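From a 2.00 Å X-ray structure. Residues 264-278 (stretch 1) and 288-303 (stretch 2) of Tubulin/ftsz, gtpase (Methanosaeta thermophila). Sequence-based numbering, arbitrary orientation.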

ATOM      1  N   ASN A 264      15.021  -1.220  -6.978  1.00 29.43           N
ATOM      2  CA  ASN A 264      16.202  -0.766  -7.705  1.00 36.13           C
ATOM      3  C   ASN A 264      16.013  -1.001  -9.191  1.00 39.52           C
ATOM      4  O   ASN A 264      16.256  -2.105  -9.684  1.00 42.40           O
ATOM      5  N   VAL A 265      15.551   0.033  -9.893  1.00 32.18           N
ATOM      6  CA  VAL A 265      15.290  -0.048 -11.322  1.00 34.78           C
ATOM      7  C   VAL A 265      16.572  -0.295 -12.141  1.00 42.81           C
ATOM      8  O   VAL A 265      16.565  -1.050 -13.119  1.00 44.86           O
ATOM      9  N   ASP A 266      17.675   0.330 -11.746  1.00 40.45           N
ATOM     10  CA  ASP A 266      18.921   0.131 -12.480  1.00 49.75           C
ATOM     11  C   ASP A 266      19.365  -1.331 -12.429  1.00 52.41           C
ATOM     12  O   ASP A 266      20.049  -1.804 -13.330  1.00 59.43           O
ATOM     13  N   ALA A 267      18.961  -2.043 -11.379  1.00 40.06           N
ATOM     14  CA  ALA A 267      19.315  -3.452 -11.229  1.00 42.33           C
ATOM     15  C   ALA A 267      18.382  -4.377 -12.010  1.00 43.96           C
ATOM     16  O   ALA A 267      18.564  -5.590 -12.012  1.00 55.53           O
ATOM     17  N   GLY A 268      17.383  -3.802 -12.664  1.00 35.50           N
ATOM     18  CA  GLY A 268      16.419  -4.575 -13.429  1.00 41.00           C
ATOM     19  C   GLY A 268      15.311  -5.252 -12.622  1.00 42.59           C
ATOM     20  O   GLY A 268      14.717  -6.228 -13.084  1.00 39.69           O
ATOM     21  N   GLU A 269      14.998  -4.708 -11.446  1.00 44.73           N
ATOM     22  CA  GLU A 269      13.935  -5.253 -10.592  1.00 38.90           C
ATOM     23  C   GLU A 269      12.517  -4.941 -11.088  1.00 36.50           C
ATOM     24  O   GLU A 269      11.549  -5.551 -10.632  1.00 41.48           O
ATOM     25  N   ALA A 270      12.395  -3.980 -11.996  1.00 27.07           N
ATOM     26  CA  ALA A 270      11.099  -3.617 -12.565  1.00 28.53           C
ATOM     27  C   ALA A 270      10.948  -4.220 -13.950  1.00 29.76           C
ATOM     28  O   ALA A 270      11.791  -3.999 -14.813  1.00 32.37           O
ATOM     29  N   GLY A 271       9.888  -5.003 -14.149  1.00 27.07           N
ATOM     30  CA  GLY A 271       9.603  -5.602 -15.448  1.00 27.69           C
ATOM     31  C   GLY A 271       8.751  -4.750 -16.377  1.00 27.44           C
ATOM     32  O   GLY A 271       8.956  -4.758 -17.588  1.00 29.49           O
ATOM     33  N   ARG A 272       7.781  -4.039 -15.805  1.00 29.40           N
ATOM     34  CA  ARG A 272       6.878  -3.169 -16.559  1.00 29.29           C
ATOM     35  C   ARG A 272       6.711  -1.834 -15.862  1.00 25.37           C
ATOM     36  O   ARG A 272       6.831  -1.741 -14.636  1.00 22.66           O
ATOM     37  N   ALA A 273       6.435  -0.796 -16.650  1.00 22.88           N
ATOM     38  CA  ALA A 273       6.164   0.523 -16.092  1.00 21.76           C
ATOM     39  C   ALA A 273       5.181   1.342 -16.948  1.00 26.23           C
ATOM     40  O   ALA A 273       5.049   1.131 -18.154  1.00 24.78           O
ATOM     41  N   MET A 274       4.453   2.229 -16.282  1.00 25.19           N
ATOM     42  CA  MET A 274       3.657   3.254 -16.937  1.00 15.96           C
ATOM     43  C   MET A 274       4.223   4.592 -16.447  1.00 21.08           C
ATOM     44  O   MET A 274       4.301   4.837 -15.243  1.00 20.31           O
ATOM     45  N   ILE A 275       4.697   5.419 -17.371  1.00 21.42           N
ATOM     46  CA  ILE A 275       5.228   6.735 -17.022  1.00 19.89           C
ATOM     47  C   ILE A 275       4.263   7.822 -17.503  1.00 24.10           C
ATOM     48  O   ILE A 275       3.947   7.876 -18.682  1.00 20.32           O
ATOM     49  N   VAL A 276       3.782   8.662 -16.596  1.00 18.54           N
ATOM     50  CA  VAL A 276       2.871   9.739 -16.949  1.00 19.70           C
ATOM     51  C   VAL A 276       3.574  11.062 -16.718  1.00 22.69           C
ATOM     52  O   VAL A 276       4.082  11.309 -15.630  1.00 16.82           O
ATOM     53  N   ILE A 277       3.636  11.884 -17.765  1.00 19.26           N
ATOM     54  CA  ILE A 277       4.210  13.224 -17.686  1.00 17.93           C
ATOM     55  C   ILE A 277       3.088  14.246 -17.735  1.00 18.61           C
ATOM     56  O   ILE A 277       2.254  14.230 -18.646  1.00 20.79           O
ATOM     57  N   GLN A 278       3.059  15.124 -16.749  1.00 12.74           N
ATOM     58  CA  GLN A 278       2.013  16.125 -16.672  1.00 19.91           C
ATOM     59  C   GLN A 278       2.617  17.502 -16.515  1.00 16.99           C
ATOM     60  O   GLN A 278       3.516  17.687 -15.702  1.00 15.15           O
ATOM     61  N   GLU A 288      11.272  14.334 -27.388  1.00 21.16           N
ATOM     62  CA  GLU A 288      12.196  14.166 -26.262  1.00 21.97           C
ATOM     63  C   GLU A 288      11.670  13.125 -25.270  1.00 25.36           C
ATOM     64  O   GLU A 288      12.420  12.288 -24.790  1.00 33.40           O
ATOM     65  N   ILE A 289      10.380  13.185 -24.953  1.00 24.79           N
ATOM     66  CA  ILE A 289       9.803  12.252 -23.982  1.00 23.27           C
ATOM     67  C   ILE A 289       9.924  10.827 -24.513  1.00 24.19           C
ATOM     68  O   ILE A 289      10.295   9.907 -23.787  1.00 29.16           O
ATOM     69  N   THR A 290       9.613  10.665 -25.794  1.00 24.72           N
ATOM     70  CA  THR A 290       9.684   9.380 -26.459  1.00 22.79           C
ATOM     71  C   THR A 290      11.089   8.789 -26.399  1.00 34.13           C
ATOM     72  O   THR A 290      11.259   7.609 -26.055  1.00 30.49           O
ATOM     73  N   LYS A 291      12.085   9.628 -26.674  1.00 24.23           N
ATOM     74  CA  LYS A 291      13.485   9.226 -26.624  1.00 28.45           C
ATOM     75  C   LYS A 291      13.878   8.782 -25.221  1.00 32.65           C
ATOM     76  O   LYS A 291      14.540   7.753 -25.050  1.00 27.68           O
ATOM     77  N   GLU A 292      13.423   9.522 -24.211  1.00 32.44           N
ATOM     78  CA  GLU A 292      13.679   9.117 -22.831  1.00 36.68           C
ATOM     79  C   GLU A 292      13.019   7.803 -22.467  1.00 34.73           C
ATOM     80  O   GLU A 292      13.625   6.977 -21.792  1.00 41.85           O
ATOM     81  N   ILE A 293      11.799   7.587 -22.942  1.00 38.27           N
ATOM     82  CA  ILE A 293      11.096   6.345 -22.645  1.00 43.56           C
ATOM     83  C   ILE A 293      11.847   5.182 -23.297  1.00 47.30           C
ATOM     84  O   ILE A 293      12.089   4.142 -22.662  1.00 46.24           O
ATOM     85  N   GLU A 294      12.250   5.373 -24.550  1.00 42.31           N
ATOM     86  CA  GLU A 294      13.036   4.358 -25.249  1.00 44.92           C
ATOM     87  C   GLU A 294      14.260   3.919 -24.440  1.00 45.91           C
ATOM     88  O   GLU A 294      14.602   2.737 -24.420  1.00 51.65           O
ATOM     89  N   SER A 295      14.899   4.868 -23.756  1.00 45.59           N
ATOM     90  CA  SER A 295      16.043   4.565 -22.896  1.00 45.74           C
ATOM     91  C   SER A 295      15.702   3.559 -21.815  1.00 37.94           C
ATOM     92  O   SER A 295      16.481   2.656 -21.548  1.00 43.13           O
ATOM     93  N   LEU A 296      14.527   3.710 -21.212  1.00 43.80           N
ATOM     94  CA  LEU A 296      14.085   2.862 -20.102  1.00 39.08           C
ATOM     95  C   LEU A 296      13.944   1.393 -20.446  1.00 47.16           C
ATOM     96  O   LEU A 296      14.010   0.534 -19.563  1.00 43.24           O
ATOM     97  N   THR A 297      13.703   1.108 -21.720  1.00 54.73           N
ATOM     98  CA  THR A 297      13.519  -0.269 -22.162  1.00 57.17           C
ATOM     99  C   THR A 297      14.821  -1.057 -22.019  1.00 56.14           C
ATOM    100  O   THR A 297      14.842  -2.278 -22.180  1.00 54.61           O
ATOM    101  N   GLU A 298      15.900  -0.343 -21.707  1.00 58.38           N
ATOM    102  CA  GLU A 298      17.173  -0.967 -21.393  1.00 62.30           C
ATOM    103  C   GLU A 298      17.065  -1.674 -20.053  1.00 57.66           C
ATOM    104  O   GLU A 298      17.554  -2.792 -19.890  1.00 58.81           O
ATOM    105  N   THR A 299      16.392  -1.040 -19.096  1.00 49.16           N
ATOM    106  CA  THR A 299      16.335  -1.601 -17.760  1.00 50.54           C
ATOM    107  C   THR A 299      14.946  -2.129 -17.428  1.00 48.80           C
ATOM    108  O   THR A 299      14.785  -2.942 -16.516  1.00 44.77           O
ATOM    109  N   ILE A 300      13.948  -1.646 -18.165  1.00 42.65           N
ATOM    110  CA  ILE A 300      12.550  -2.022 -17.949  1.00 39.98           C
ATOM    111  C   ILE A 300      11.937  -2.629 -19.214  1.00 42.16           C
ATOM    112  O   ILE A 300      11.799  -1.932 -20.217  1.00 43.74           O
ATOM    113  N   GLY A 301      11.533  -3.893 -19.155  1.00 40.26           N
ATOM    114  CA  GLY A 301      10.957  -4.575 -20.306  1.00 44.34           C
ATOM    115  C   GLY A 301       9.885  -3.907 -21.170  1.00 47.13           C
ATOM    116  O   GLY A 301      10.047  -3.781 -22.381  1.00 48.06           O
ATOM    117  N   HIS A 302       8.794  -3.476 -20.549  1.00 41.07           N
ATOM    118  CA  HIS A 302       7.691  -2.834 -21.255  1.00 38.04           C
ATOM    119  C   HIS A 302       7.325  -1.514 -20.590  1.00 31.11           C
ATOM    120  O   HIS A 302       6.994  -1.486 -19.411  1.00 28.51           O
ATOM    121  N   VAL A 303       7.407  -0.413 -21.324  1.00 32.18           N
ATOM    122  CA  VAL A 303       7.058   0.883 -20.757  1.00 33.10           C
ATOM    123  C   VAL A 303       5.940   1.542 -21.543  1.00 30.31           C
ATOM    124  O   VAL A 303       6.034   1.684 -22.751  1.00 30.05           O
TER

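Side-chain packing between strand 270-278 and the segment 288-303, whose helix runs nearly antiparallel to the strand (160°) with the axes 11.0 Å apart at closest approach. I289, I293 and L296 point toward the strand, while E288, T290, K291, E292, E294 and S295 stay out of its reach. I289 (m, t) sets CG2 4.1 Å from CG1 of I277 (m, m). One turn on, I293 (m, m) brings CD1 to 4.1 Å from CB of I275, and L296 (m, t) places CD1 4.0 Å from CG1 of the same residue; I275 (m, m) thus meets both I293 and L296. S295 OG turns back to its own helix, donating to K291 O at 3.1 Å. T299 (p) points toward stretch 1: its CB lies 3.6 Å from V265 O, its OG1 3.8 Å from V265 CG1, and OG1 also makes a weak 3.4 Å hydrogen bond to L296 O. Beside it, water 1 links the backbones, accepting from A270 N (3.2 Å) and lying 3.0 Å from T299 O and 2.4 Å from V265 O. I300 (m, t), directed sideways and buried, spans several neighbours: CD1 meets V265 CG1 (t) at 3.8 Å, CG1 lies 4.3 Å from A270 CB, and CG2 4.0 Å from A273 CB. G301 has no side chain; an ideal CB would fall 2.8 Å from G271 O, a clash. H302 and V303 then pair in parallel with R272 and A273. H302 N donates to G271 O (3.2 Å) and H302 O accepts from A273 N (2.9 Å), which brings the side chains of H302 (m) and R272 (m, t, t) onto one face, with H302 CD2 3.9 Å from R272 NE in an oblique approach. On the other face, with A273, V303 (t) extends CG1 to 3.8 Å from I275 CG1, joining the strand pairing to the helix-facing apolar layer.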

ATOM      1  CB  ASN A 264      17.469  -1.476  -7.209  1.00 38.02           C
ATOM      2  CG  ASN A 264      18.758  -0.867  -7.773  1.00 40.65           C
ATOM      3  OD1 ASN A 264      18.777  -0.283  -8.861  1.00 39.03           O
ATOM      4  ND2 ASN A 264      19.843  -1.019  -7.031  1.00 41.05           N
ATOM      5  CB  VAL A 265      14.541   1.230 -11.835  1.00 30.57           C
ATOM      6  CG1 VAL A 265      14.400   1.205 -13.334  1.00 25.93           C
ATOM      7  CG2 VAL A 265      13.174   1.324 -11.196  1.00 31.16           C
ATOM      8  CB  ASP A 266      20.033   1.048 -11.967  1.00 55.88           C
ATOM      9  CG  ASP A 266      19.752   2.514 -12.227  1.00 61.98           C
ATOM     10  OD1 ASP A 266      18.937   2.826 -13.124  1.00 61.16           O
ATOM     11  OD2 ASP A 266      20.358   3.356 -11.531  1.00 68.56           O
ATOM     12  CB  ALA A 267      19.330  -3.842  -9.762  1.00 37.24           C
ATOM     13  CB  GLU A 269      14.114  -4.774  -9.157  1.00 36.96           C
ATOM     14  CG  GLU A 269      15.442  -5.232  -8.558  1.00 44.30           C
ATOM     15  CD  GLU A 269      15.599  -4.868  -7.095  1.00 47.34           C
ATOM     16  OE1 GLU A 269      14.820  -4.026  -6.582  1.00 42.89           O
ATOM     17  OE2 GLU A 269      16.507  -5.432  -6.454  1.00 52.67           O
ATOM     18  CB  ALA A 270      10.938  -2.086 -12.634  1.00 24.16           C
ATOM     19  CB  ARG A 272       5.501  -3.815 -16.756  1.00 31.28           C
ATOM     20  CG  ARG A 272       5.536  -5.074 -17.603  1.00 41.98           C
ATOM     21  CD  ARG A 272       4.244  -5.869 -17.532  1.00 47.03           C
ATOM     22  NE  ARG A 272       4.417  -7.180 -18.157  1.00 54.59           N
ATOM     23  CZ  ARG A 272       3.441  -8.050 -18.388  1.00 55.55           C
ATOM     24  NH1 ARG A 272       2.190  -7.766 -18.055  1.00 51.34           N
ATOM     25  NH2 ARG A 272       3.722  -9.213 -18.960  1.00 61.90           N
ATOM     26  CB  ALA A 273       7.457   1.293 -15.885  1.00 19.82           C
ATOM     27  CB  MET A 274       2.175   3.126 -16.573  1.00 20.91           C
ATOM     28  CG  MET A 274       1.245   4.113 -17.312  1.00 30.35           C
ATOM     29  SD  MET A 274      -0.503   3.814 -16.933  1.00 40.66           S
ATOM     30  CE  MET A 274      -0.556   4.159 -15.191  1.00 46.44           C
ATOM     31  CB  ILE A 275       6.619   6.984 -17.665  1.00 30.04           C
ATOM     32  CG1 ILE A 275       7.587   5.826 -17.396  1.00 34.17           C
ATOM     33  CG2 ILE A 275       7.198   8.307 -17.202  1.00 16.04           C
ATOM     34  CD1 ILE A 275       7.950   5.637 -15.966  1.00 36.71           C
ATOM     35  CB  VAL A 276       1.568   9.717 -16.095  1.00 16.94           C
ATOM     36  CG1 VAL A 276       0.611  10.841 -16.538  1.00 17.88           C
ATOM     37  CG2 VAL A 276       0.889   8.379 -16.206  1.00 21.77           C
ATOM     38  CB  ILE A 277       5.140  13.538 -18.878  1.00 22.92           C
ATOM     39  CG1 ILE A 277       6.045  12.354 -19.195  1.00 22.18           C
ATOM     40  CG2 ILE A 277       5.957  14.817 -18.599  1.00 23.50           C
ATOM     41  CD1 ILE A 277       7.254  12.319 -18.336  1.00 40.15           C
ATOM     42  CB  GLN A 278       1.101  15.831 -15.483  1.00 16.78           C
ATOM     43  CG  GLN A 278      -0.038  16.813 -15.314  1.00 20.84           C
ATOM     44  CD  GLN A 278      -0.946  16.429 -14.154  1.00 25.42           C
ATOM     45  OE1 GLN A 278      -0.530  16.405 -13.003  1.00 27.55           O
ATOM     46  NE2 GLN A 278      -2.182  16.085 -14.469  1.00 24.63           N
ATOM     47  CB  GLU A 288      12.440  15.504 -25.547  1.00 24.32           C
ATOM     48  CG  GLU A 288      13.086  15.368 -24.188  1.00 37.04           C
ATOM     49  CD  GLU A 288      13.167  16.685 -23.426  1.00 51.56           C
ATOM     50  OE1 GLU A 288      12.397  17.612 -23.764  1.00 49.19           O
ATOM     51  OE2 GLU A 288      13.972  16.776 -22.465  1.00 60.89           O
ATOM     52  CB  ILE A 289       8.346  12.590 -23.689  1.00 18.79           C
ATOM     53  CG1 ILE A 289       8.272  13.933 -22.954  1.00 20.22           C
ATOM     54  CG2 ILE A 289       7.686  11.466 -22.873  1.00 19.67           C
ATOM     55  CD1 ILE A 289       6.940  14.659 -23.091  1.00 22.24           C
ATOM     56  CB  THR A 290       9.173   9.491 -27.897  1.00 25.95           C
ATOM     57  OG1 THR A 290       7.791   9.880 -27.845  1.00 27.29           O
ATOM     58  CG2 THR A 290       9.279   8.154 -28.614  1.00 32.31           C
ATOM     59  CB  LYS A 291      14.390  10.370 -27.088  1.00 34.05           C
ATOM     60  CG  LYS A 291      14.399  10.585 -28.576  1.00 41.52           C
ATOM     61  CD  LYS A 291      14.989  11.942 -28.931  1.00 53.98           C
ATOM     62  CE  LYS A 291      14.965  12.177 -30.432  1.00 60.31           C
ATOM     63  NZ  LYS A 291      15.183  13.610 -30.770  1.00 66.06           N
ATOM     64  CB  GLU A 292      13.272  10.211 -21.852  1.00 44.41           C
ATOM     65  CG  GLU A 292      14.101  11.475 -22.013  1.00 53.83           C
ATOM     66  CD  GLU A 292      15.593  11.212 -21.828  1.00 63.63           C
ATOM     67  OE1 GLU A 292      15.950  10.346 -20.995  1.00 67.38           O
ATOM     68  OE2 GLU A 292      16.408  11.870 -22.519  1.00 64.23           O
ATOM     69  CB  ILE A 293       9.620   6.367 -23.132  1.00 40.23           C
ATOM     70  CG1 ILE A 293       8.803   7.439 -22.397  1.00 39.07           C
ATOM     71  CG2 ILE A 293       8.987   4.996 -22.974  1.00 40.08           C
ATOM     72  CD1 ILE A 293       9.007   7.477 -20.900  1.00 33.79           C
ATOM     73  CB  GLU A 294      13.468   4.858 -26.632  1.00 50.38           C
ATOM     74  CG  GLU A 294      12.322   5.036 -27.622  1.00 56.17           C
ATOM     75  CD  GLU A 294      12.796   5.451 -29.010  1.00 62.96           C
ATOM     76  OE1 GLU A 294      13.968   5.867 -29.148  1.00 67.12           O
ATOM     77  OE2 GLU A 294      11.990   5.361 -29.965  1.00 63.39           O
ATOM     78  CB  SER A 295      16.577   5.832 -22.228  1.00 47.50           C
ATOM     79  OG  SER A 295      16.784   6.849 -23.179  1.00 59.73           O
ATOM     80  CB  LEU A 296      12.753   3.345 -19.540  1.00 41.41           C
ATOM     81  CG  LEU A 296      12.742   4.732 -18.923  1.00 46.65           C
ATOM     82  CD1 LEU A 296      11.395   4.978 -18.227  1.00 43.58           C
ATOM     83  CD2 LEU A 296      13.902   4.820 -17.947  1.00 44.01           C
ATOM     84  CB  THR A 297      12.982  -0.339 -23.599  1.00 58.40           C
ATOM     85  OG1 THR A 297      13.839   0.408 -24.470  1.00 59.12           O
ATOM     86  CG2 THR A 297      11.568   0.244 -23.658  1.00 61.68           C
ATOM     87  CB  GLU A 298      18.267   0.097 -21.287  1.00 71.53           C
ATOM     88  CG  GLU A 298      19.633  -0.444 -20.875  1.00 80.81           C
ATOM     89  CD  GLU A 298      20.634   0.656 -20.547  1.00 83.34           C
ATOM     90  OE1 GLU A 298      20.214   1.700 -20.007  1.00 81.99           O
ATOM     91  OE2 GLU A 298      21.838   0.475 -20.824  1.00 84.98           O
ATOM     92  CB  THR A 299      16.774  -0.572 -16.698  1.00 57.52           C
ATOM     93  OG1 THR A 299      15.895   0.558 -16.729  1.00 59.16           O
ATOM     94  CG2 THR A 299      18.182  -0.090 -16.976  1.00 63.50           C
ATOM     95  CB  ILE A 300      11.704  -0.821 -17.480  1.00 33.68           C
ATOM     96  CG1 ILE A 300      12.296  -0.200 -16.224  1.00 33.46           C
ATOM     97  CG2 ILE A 300      10.253  -1.241 -17.258  1.00 22.96           C
ATOM     98  CD1 ILE A 300      11.528   1.018 -15.749  1.00 36.01           C
ATOM     99  CB  HIS A 302       6.465  -3.749 -21.245  1.00 51.80           C
ATOM    100  CG  HIS A 302       6.727  -5.122 -21.785  1.00 67.55           C
ATOM    101  ND1 HIS A 302       7.020  -5.365 -23.110  1.00 74.08           N
ATOM    102  CD2 HIS A 302       6.747  -6.331 -21.169  1.00 71.24           C
ATOM    103  CE1 HIS A 302       7.203  -6.661 -23.289  1.00 74.36           C
ATOM    104  NE2 HIS A 302       7.044  -7.269 -22.126  1.00 72.77           N
ATOM    105  CB  VAL A 303       8.265   1.833 -20.753  1.00 35.47           C
ATOM    106  CG1 VAL A 303       7.882   3.164 -20.104  1.00 28.25           C
ATOM    107  CG2 VAL A 303       9.449   1.180 -20.040  1.00 31.64           C
TER
HETATM  108  O   HOH W   1      14.482  -2.185 -13.584  1.00 39.44           O